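Local coordinates for aldehyde dehydrogenase (Staphylococcus aureus, PDB 6K10), which oxidises the carotenoid aldehyde 4,4'-diaponeurosporen-4-al to 4,4'-diaponeurosporenoic acid with NAD+ in the biosynthesis of the pigment staphyloxanthin, at residues S49-A54 with T69-T74; Y123-V128 with R155-L160. The protein carries 1 engineered substitution. All coordinates share one frame; numbering follows the deposited sequence.

Interaction 1: S49-A54 with T69-T74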
ATOM      1  N   SER A  49     -23.047  12.484 -24.770  1.00 22.83           N
ATOM      2  CA  SER A  49     -23.165  13.843 -25.285  1.00 27.72           C
ATOM      3  C   SER A  49     -23.116  14.870 -24.159  1.00 24.54           C
ATOM      4  O   SER A  49     -22.454  15.906 -24.283  1.00 26.73           O
ATOM      5  CB  SER A  49     -24.456  13.991 -26.091  1.00 33.71           C
ATOM      6  OG  SER A  49     -24.350  15.060 -27.013  1.00 38.78           O
ATOM      7  N   ASP A  50     -23.807  14.595 -23.049  1.00 22.30           N
ATOM      8  CA  ASP A  50     -23.809  15.529 -21.928  1.00 25.32           C
ATOM      9  C   ASP A  50     -22.437  15.625 -21.274  1.00 25.66           C
ATOM     10  O   ASP A  50     -22.049  16.703 -20.807  1.00 25.96           O
ATOM     11  CB  ASP A  50     -24.859  15.114 -20.895  1.00 32.26           C
ATOM     12  CG  ASP A  50     -26.141  14.614 -21.536  1.00 41.07           C
ATOM     13  OD1 ASP A  50     -26.145  13.487 -22.079  1.00 47.40           O
ATOM     14  OD2 ASP A  50     -27.149  15.350 -21.501  1.00 43.47           O
ATOM     15  N   ILE A  51     -21.695  14.519 -21.223  1.00 22.75           N
ATOM     16  CA  ILE A  51     -20.347  14.557 -20.660  1.00 22.38           C
ATOM     17  C   ILE A  51     -19.433  15.404 -21.536  1.00 24.99           C
ATOM     18  O   ILE A  51     -18.668  16.238 -21.038  1.00 25.40           O
ATOM     19  CB  ILE A  51     -19.796  13.131 -20.485  1.00 21.11           C
ATOM     20  CG1 ILE A  51     -20.686  12.327 -19.539  1.00 23.85           C
ATOM     21  CG2 ILE A  51     -18.374  13.177 -19.949  1.00 21.82           C
ATOM     22  CD1 ILE A  51     -20.508  10.830 -19.672  1.00 23.16           C
ATOM     23  N   LEU A  52     -19.492  15.194 -22.855  1.00 22.28           N
ATOM     24  CA  LEU A  52     -18.686  16.000 -23.768  1.00 21.93           C
ATOM     25  C   LEU A  52     -19.039  17.477 -23.658  1.00 21.70           C
ATOM     26  O   LEU A  52     -18.151  18.338 -23.675  1.00 22.63           O
ATOM     27  CB  LEU A  52     -18.870  15.514 -25.207  1.00 23.89           C
ATOM     28  CG  LEU A  52     -18.300  14.142 -25.576  1.00 24.83           C
ATOM     29  CD1 LEU A  52     -18.732  13.747 -26.981  1.00 24.20           C
ATOM     30  CD2 LEU A  52     -16.783  14.145 -25.467  1.00 25.29           C
ATOM     31  N   GLU A  53     -20.332  17.792 -23.545  1.00 22.76           N
ATOM     32  CA  GLU A  53     -20.749  19.184 -23.402  1.00 24.84           C
ATOM     33  C   GLU A  53     -20.206  19.789 -22.115  1.00 21.31           C
ATOM     34  O   GLU A  53     -19.709  20.922 -22.107  1.00 24.43           O
ATOM     35  CB  GLU A  53     -22.274  19.284 -23.431  1.00 26.29           C
ATOM     36  CG  GLU A  53     -22.888  19.231 -24.817  1.00 36.22           C
ATOM     37  CD  GLU A  53     -24.279  18.625 -24.810  1.00 43.87           C
ATOM     38  OE1 GLU A  53     -25.086  18.994 -23.930  1.00 46.74           O
ATOM     39  OE2 GLU A  53     -24.571  17.788 -25.691  1.00 48.52           O
ATOM     40  N   ALA A  54     -20.302  19.045 -21.011  1.00 23.28           N
ATOM     41  CA  ALA A  54     -19.844  19.557 -19.723  1.00 20.23           C
ATOM     42  C   ALA A  54     -18.335  19.768 -19.715  1.00 23.73           C
ATOM     43  O   ALA A  54     -17.848  20.785 -19.204  1.00 25.85           O
ATOM     44  CB  ALA A  54     -20.263  18.603 -18.606  1.00 21.63           C
ATOM     45  N   THR A  69      -8.982  11.004 -23.286  1.00 22.26           N
ATOM     46  CA  THR A  69      -8.493  11.147 -21.922  1.00 22.05           C
ATOM     47  C   THR A  69      -9.563  11.004 -20.849  1.00 25.00           C
ATOM     48  O   THR A  69      -9.214  10.939 -19.665  1.00 28.07           O
ATOM     49  CB  THR A  69      -7.793  12.505 -21.740  1.00 23.50           C
ATOM     50  OG1 THR A  69      -8.749  13.565 -21.869  1.00 27.42           O
ATOM     51  CG2 THR A  69      -6.692  12.685 -22.776  1.00 24.60           C
ATOM     52  N   GLU A  70     -10.848  10.961 -21.209  1.00 23.98           N
ATOM     53  CA  GLU A  70     -11.881  10.861 -20.182  1.00 24.89           C
ATOM     54  C   GLU A  70     -12.910   9.775 -20.481  1.00 22.87           C
ATOM     55  O   GLU A  70     -13.047   8.824 -19.706  1.00 24.64           O
ATOM     56  CB  GLU A  70     -12.585  12.210 -19.988  1.00 25.83           C
ATOM     57  CG  GLU A  70     -11.640  13.394 -19.825  1.00 28.02           C
ATOM     58  CD  GLU A  70     -11.793  14.107 -18.491  1.00 26.27           C
ATOM     59  OE1 GLU A  70     -12.320  13.498 -17.537  1.00 26.13           O
ATOM     60  OE2 GLU A  70     -11.377  15.277 -18.395  1.00 25.45           O
ATOM     61  N   ILE A  71     -13.639   9.894 -21.590  1.00 20.65           N
ATOM     62  CA  ILE A  71     -14.752   8.979 -21.844  1.00 23.51           C
ATOM     63  C   ILE A  71     -14.258   7.646 -22.388  1.00 20.72           C
ATOM     64  O   ILE A  71     -14.522   6.586 -21.809  1.00 19.85           O
ATOM     65  CB  ILE A  71     -15.777   9.614 -22.799  1.00 26.24           C
ATOM     66  CG1 ILE A  71     -16.329  10.908 -22.212  1.00 26.91           C
ATOM     67  CG2 ILE A  71     -16.903   8.635 -23.085  1.00 24.93           C
ATOM     68  CD1 ILE A  71     -17.405  11.530 -23.061  1.00 27.23           C
ATOM     69  N   GLY A  72     -13.562   7.678 -23.525  1.00 22.95           N
ATOM     70  CA  GLY A  72     -13.197   6.437 -24.192  1.00 22.81           C
ATOM     71  C   GLY A  72     -12.306   5.553 -23.344  1.00 27.13           C
ATOM     72  O   GLY A  72     -12.484   4.333 -23.302  1.00 28.55           O
ATOM     73  N   ILE A  73     -11.334   6.156 -22.658  1.00 25.71           N
ATOM     74  CA  ILE A  73     -10.431   5.381 -21.815  1.00 24.31           C
ATOM     75  C   ILE A  73     -11.191   4.741 -20.659  1.00 21.58           C
ATOM     76  O   ILE A  73     -10.831   3.650 -20.200  1.00 23.55           O
ATOM     77  CB  ILE A  73      -9.276   6.278 -21.329  1.00 31.36           C
ATOM     78  CG1 ILE A  73      -8.236   5.465 -20.560  1.00 35.62           C
ATOM     79  CG2 ILE A  73      -9.799   7.429 -20.481  1.00 31.40           C
ATOM     80  CD1 ILE A  73      -6.872   6.114 -20.538  1.00 36.83           C
ATOM     81  N   THR A  74     -12.258   5.388 -20.183  1.00 20.06           N
ATOM     82  CA  THR A  74     -13.066   4.812 -19.114  1.00 20.51           C
ATOM     83  C   THR A  74     -13.894   3.640 -19.625  1.00 23.40           C
ATOM     84  O   THR A  74     -13.948   2.582 -18.989  1.00 26.55           O
ATOM     85  CB  THR A  74     -13.967   5.886 -18.504  1.00 22.91           C
ATOM     86  OG1 THR A  74     -13.154   6.924 -17.941  1.00 23.25           O
ATOM     87  CG2 THR A  74     -14.857   5.297 -17.415  1.00 25.35           C
TER

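Interaction 2: Y123-V128 with R155-L160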
ATOM      1  N   TYR A 123      -9.034  16.402 -14.884  1.00 20.34           N
ATOM      2  CA  TYR A 123      -9.691  15.329 -15.625  1.00 21.09           C
ATOM      3  C   TYR A 123     -10.861  14.873 -14.764  1.00 19.83           C
ATOM      4  O   TYR A 123     -10.842  13.780 -14.180  1.00 18.60           O
ATOM      5  CB  TYR A 123      -8.734  14.188 -15.959  1.00 20.38           C
ATOM      6  CG  TYR A 123      -7.632  14.617 -16.902  1.00 21.29           C
ATOM      7  CD1 TYR A 123      -6.504  15.271 -16.425  1.00 21.16           C
ATOM      8  CD2 TYR A 123      -7.729  14.391 -18.268  1.00 24.86           C
ATOM      9  CE1 TYR A 123      -5.498  15.676 -17.278  1.00 20.43           C
ATOM     10  CE2 TYR A 123      -6.726  14.790 -19.131  1.00 22.29           C
ATOM     11  CZ  TYR A 123      -5.613  15.433 -18.630  1.00 21.98           C
ATOM     12  OH  TYR A 123      -4.611  15.837 -19.482  1.00 22.07           O
ATOM     13  N   PRO A 124     -11.902  15.704 -14.666  1.00 20.52           N
ATOM     14  CA  PRO A 124     -12.894  15.532 -13.594  1.00 20.57           C
ATOM     15  C   PRO A 124     -13.764  14.308 -13.765  1.00 21.72           C
ATOM     16  O   PRO A 124     -14.380  13.865 -12.787  1.00 20.76           O
ATOM     17  CB  PRO A 124     -13.719  16.821 -13.677  1.00 24.80           C
ATOM     18  CG  PRO A 124     -13.610  17.236 -15.113  1.00 24.36           C
ATOM     19  CD  PRO A 124     -12.242  16.813 -15.574  1.00 24.27           C
ATOM     20  N   PHE A 125     -13.832  13.746 -14.969  1.00 19.48           N
ATOM     21  CA  PHE A 125     -14.602  12.536 -15.221  1.00 22.01           C
ATOM     22  C   PHE A 125     -13.735  11.293 -15.032  1.00 22.51           C
ATOM     23  O   PHE A 125     -14.081  10.403 -14.250  1.00 22.82           O
ATOM     24  CB  PHE A 125     -15.201  12.603 -16.632  1.00 23.35           C
ATOM     25  CG  PHE A 125     -16.030  11.411 -17.010  1.00 25.78           C
ATOM     26  CD1 PHE A 125     -15.453  10.324 -17.644  1.00 23.50           C
ATOM     27  CD2 PHE A 125     -17.389  11.386 -16.748  1.00 24.21           C
ATOM     28  CE1 PHE A 125     -16.214   9.228 -17.999  1.00 24.32           C
ATOM     29  CE2 PHE A 125     -18.157  10.293 -17.103  1.00 24.60           C
ATOM     30  CZ  PHE A 125     -17.568   9.212 -17.730  1.00 23.61           C
ATOM     31  N   GLN A 126     -12.593  11.237 -15.727  1.00 20.75           N
ATOM     32  CA  GLN A 126     -11.716  10.070 -15.642  1.00 21.22           C
ATOM     33  C   GLN A 126     -11.233   9.822 -14.218  1.00 22.92           C
ATOM     34  O   GLN A 126     -11.157   8.670 -13.774  1.00 21.41           O
ATOM     35  CB  GLN A 126     -10.527  10.235 -16.593  1.00 24.71           C
ATOM     36  CG  GLN A 126      -9.268   9.476 -16.189  1.00 31.76           C
ATOM     37  CD  GLN A 126      -9.349   7.987 -16.458  1.00 35.57           C
ATOM     38  OE1 GLN A 126     -10.338   7.490 -17.002  1.00 39.97           O
ATOM     39  NE2 GLN A 126      -8.303   7.264 -16.080  1.00 31.02           N
ATOM     40  N   LEU A 127     -10.915  10.886 -13.483  1.00 20.46           N
ATOM     41  CA  LEU A 127     -10.409  10.705 -12.130  1.00 20.37           C
ATOM     42  C   LEU A 127     -11.501  10.364 -11.125  1.00 22.74           C
ATOM     43  O   LEU A 127     -11.181  10.053  -9.975  1.00 22.66           O
ATOM     44  CB  LEU A 127      -9.634  11.947 -11.694  1.00 19.42           C
ATOM     45  CG  LEU A 127      -8.404  12.205 -12.573  1.00 19.25           C
ATOM     46  CD1 LEU A 127      -7.828  13.592 -12.335  1.00 20.57           C
ATOM     47  CD2 LEU A 127      -7.349  11.136 -12.333  1.00 18.96           C
ATOM     48  N   VAL A 128     -12.766  10.422 -11.523  1.00 21.41           N
ATOM     49  CA  VAL A 128     -13.831   9.794 -10.747  1.00 21.03           C
ATOM     50  C   VAL A 128     -13.979   8.319 -11.101  1.00 21.18           C
ATOM     51  O   VAL A 128     -14.032   7.458 -10.217  1.00 21.63           O
ATOM     52  CB  VAL A 128     -15.164  10.554 -10.946  1.00 20.77           C
ATOM     53  CG1 VAL A 128     -16.344   9.676 -10.532  1.00 24.29           C
ATOM     54  CG2 VAL A 128     -15.187  11.846 -10.149  1.00 20.72           C
ATOM     55  N   ARG A 155     -22.238  17.787 -11.922  1.00 24.41           N
ATOM     56  CA  ARG A 155     -23.673  17.520 -11.967  1.00 24.80           C
ATOM     57  C   ARG A 155     -24.000  16.380 -12.918  1.00 24.66           C
ATOM     58  O   ARG A 155     -24.870  15.550 -12.627  1.00 25.37           O
ATOM     59  CB  ARG A 155     -24.438  18.777 -12.378  1.00 29.63           C
ATOM     60  CG  ARG A 155     -25.957  18.597 -12.409  1.00 37.89           C
ATOM     61  CD  ARG A 155     -26.480  17.897 -11.157  1.00 42.81           C
ATOM     62  NE  ARG A 155     -26.232  18.667  -9.939  1.00 45.73           N
ATOM     63  CZ  ARG A 155     -26.817  19.820  -9.634  1.00 48.83           C
ATOM     64  NH1 ARG A 155     -26.506  20.409  -8.488  1.00 50.27           N
ATOM     65  NH2 ARG A 155     -27.701  20.368 -10.459  1.00 48.55           N
ATOM     66  N   VAL A 156     -23.364  16.363 -14.088  1.00 26.22           N
ATOM     67  CA  VAL A 156     -23.579  15.264 -15.022  1.00 29.28           C
ATOM     68  C   VAL A 156     -23.187  13.946 -14.373  1.00 24.29           C
ATOM     69  O   VAL A 156     -23.866  12.926 -14.542  1.00 24.21           O
ATOM     70  CB  VAL A 156     -22.801  15.515 -16.327  1.00 30.72           C
ATOM     71  CG1 VAL A 156     -22.770  14.258 -17.178  1.00 33.29           C
ATOM     72  CG2 VAL A 156     -23.425  16.667 -17.097  1.00 28.02           C
ATOM     73  N   ILE A 157     -22.095  13.953 -13.605  1.00 24.27           N
ATOM     74  CA  ILE A 157     -21.667  12.754 -12.890  1.00 21.72           C
ATOM     75  C   ILE A 157     -22.714  12.352 -11.857  1.00 25.02           C
ATOM     76  O   ILE A 157     -23.072  11.174 -11.734  1.00 24.00           O
ATOM     77  CB  ILE A 157     -20.288  12.987 -12.243  1.00 23.04           C
ATOM     78  CG1 ILE A 157     -19.203  13.066 -13.321  1.00 22.85           C
ATOM     79  CG2 ILE A 157     -19.974  11.897 -11.229  1.00 23.26           C
ATOM     80  CD1 ILE A 157     -17.809  13.301 -12.772  1.00 24.44           C
ATOM     81  N   LYS A 158     -23.225  13.328 -11.103  1.00 25.20           N
ATOM     82  CA  LYS A 158     -24.239  13.031 -10.095  1.00 26.36           C
ATOM     83  C   LYS A 158     -25.518  12.499 -10.732  1.00 26.35           C
ATOM     84  O   LYS A 158     -26.100  11.522 -10.245  1.00 28.44           O
ATOM     85  CB  LYS A 158     -24.535  14.280  -9.268  1.00 27.42           C
ATOM     86  CG  LYS A 158     -25.730  14.133  -8.345  1.00 30.56           C
ATOM     87  CD  LYS A 158     -25.408  14.607  -6.942  1.00 31.47           C
ATOM     88  CE  LYS A 158     -26.575  14.357  -6.005  1.00 32.89           C
ATOM     89  NZ  LYS A 158     -26.426  13.057  -5.296  1.00 32.89           N
ATOM     90  N   ARG A 159     -25.975  13.136 -11.813  1.00 24.47           N
ATOM     91  CA  ARG A 159     -27.160  12.661 -12.523  1.00 27.21           C
ATOM     92  C   ARG A 159     -26.971  11.226 -12.995  1.00 29.97           C
ATOM     93  O   ARG A 159     -27.809  10.353 -12.736  1.00 28.32           O
ATOM     94  CB  ARG A 159     -27.450  13.570 -13.719  1.00 27.56           C
ATOM     95  CG  ARG A 159     -28.099  14.899 -13.382  1.00 34.59           C
ATOM     96  CD  ARG A 159     -28.795  15.480 -14.609  1.00 41.21           C
ATOM     97  NE  ARG A 159     -27.943  16.404 -15.353  1.00 44.58           N
ATOM     98  CZ  ARG A 159     -27.597  16.245 -16.628  1.00 47.34           C
ATOM     99  NH1 ARG A 159     -26.821  17.140 -17.223  1.00 46.28           N
ATOM    100  NH2 ARG A 159     -28.023  15.191 -17.309  1.00 48.99           N
ATOM    101  N   LEU A 160     -25.866  10.975 -13.698  1.00 26.72           N
ATOM    102  CA  LEU A 160     -25.563   9.646 -14.215  1.00 26.95           C
ATOM    103  C   LEU A 160     -25.612   8.596 -13.114  1.00 27.74           C
ATOM    104  O   LEU A 160     -26.261   7.552 -13.255  1.00 26.77           O
ATOM    105  CB  LEU A 160     -24.184   9.680 -14.883  1.00 30.65           C
ATOM    106  CG  LEU A 160     -23.699   8.460 -15.656  1.00 34.78           C
ATOM    107  CD1 LEU A 160     -23.058   7.387 -14.776  1.00 34.29           C
ATOM    108  CD2 LEU A 160     -24.921   7.936 -16.326  1.00 37.94           C
TER

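Interaction 1: S49-A54 with T69-T74
The consecutive helices 48-59 and 63-89 are joined here by a small apolar contact in which the outer end of Ile71 meets the adjacent residues Ile51 and Leu52. Most of the touching falls to the terminal methyl of Ile71. Its CD1 lies 3.6 Å from Leu52 CD2 and 3.7 Å from Ile51 CG2. Ile71 CG1 adds a second point of touch, 3.8 Å from Ile51 CG2. The long branch of Ile71 is fully stretched (chi2 -176°), which brings its end methyl up to the other helix, where the CA atoms of Ile51 and Ile71 are 8.0 Å apart. On the other helix, Ile51 offers its short branch, CG2, and Leu52 offers CD2, the branch that turns off from the extended CA-CB-CG-CD1 chain. The Leu52 side chain runs roughly perpendicular to that of Ile71, while the Ile51 side chain meets it at a slant. Both helices belong to the α-helical region that precedes the first long strand of the aldehyde dehydrogenase fold. Helix 30-46 joins the same packing, Ile44 touching both Ile51 and Ile71, and Ile51 also reaches Val156 of helix 151-164. The helix bearing Ile71 widens into a π-type turn at 69-71. Just beyond it, Thr74 OG1 donates to Glu70 O at 2.6 Å, with a C=O...donor angle of 175°, whereas the bond from Thr74 N to Ile71 O is weak. The hydrogen-bonded pair Ser49 OG and Glu53 OE2, one turn apart on helix 48-59, lies away from helix 63-89. Ile73, farther along helix 63-89, packs on Phe464 of the second subunit.

Interaction 2: Y123-V128 with R155-L160
Ile157 overlaps the turn at Pro124 and Phe125 with the end of its long branch, which is fully extended (chi2 180°) and points out from helix 151-164. Its CD1 methyl sits 3.5 Å from Pro124 O and 4.1 Å from Phe125 CA, so it packs against main chain as much as side chain. Val128, on helix 126-138, reaches tip to tip, its CG2 4.0 Å from Ile157 CD1. Farther back along the isoleucine, CG1 approaches the Phe125 ring obliquely, 4.2 Å from Phe125 CD2. Helix 126-138 follows strand 104-118 and helix 151-164 follows strand 141-145, two parallel neighbours in the sheet of the Rossmann-like NAD-binding domain. Within the turn, Leu127 N bonds to Tyr123 O and Val128 N to Phe125 O. The Phe125 ring also meets that of Phe129, their planes at about 35°. Between the two segments the hold is van der Waals, depending on the fit of one isoleucine rather than on directed polar bonds.

How the interactions relate
The centres of interactions 1 and 2 lie about 9 Å apart, and Glu70 bridges them. Its OE1 accepts two backbone N-H groups at the turn of interaction 2, from Gln126 N at 2.9 Å and Phe125 N at 3.0 Å, while OE2 forms a salt bridge with Lys61. A carboxylate from helix 63-89 thus holds the chain entering helix 126-138. An apolar link runs alongside: Phe125 packs on Ile51 and Ile44. Interaction 2 comes within about 12 Å of the predicted active-site position Ser251, an engineered residue, measured between its side chain and that of Pro124; interaction 1 lies away from the active site. Tyr123 OH is hydrogen-bonded to Thr250 OG1, next to Ser251.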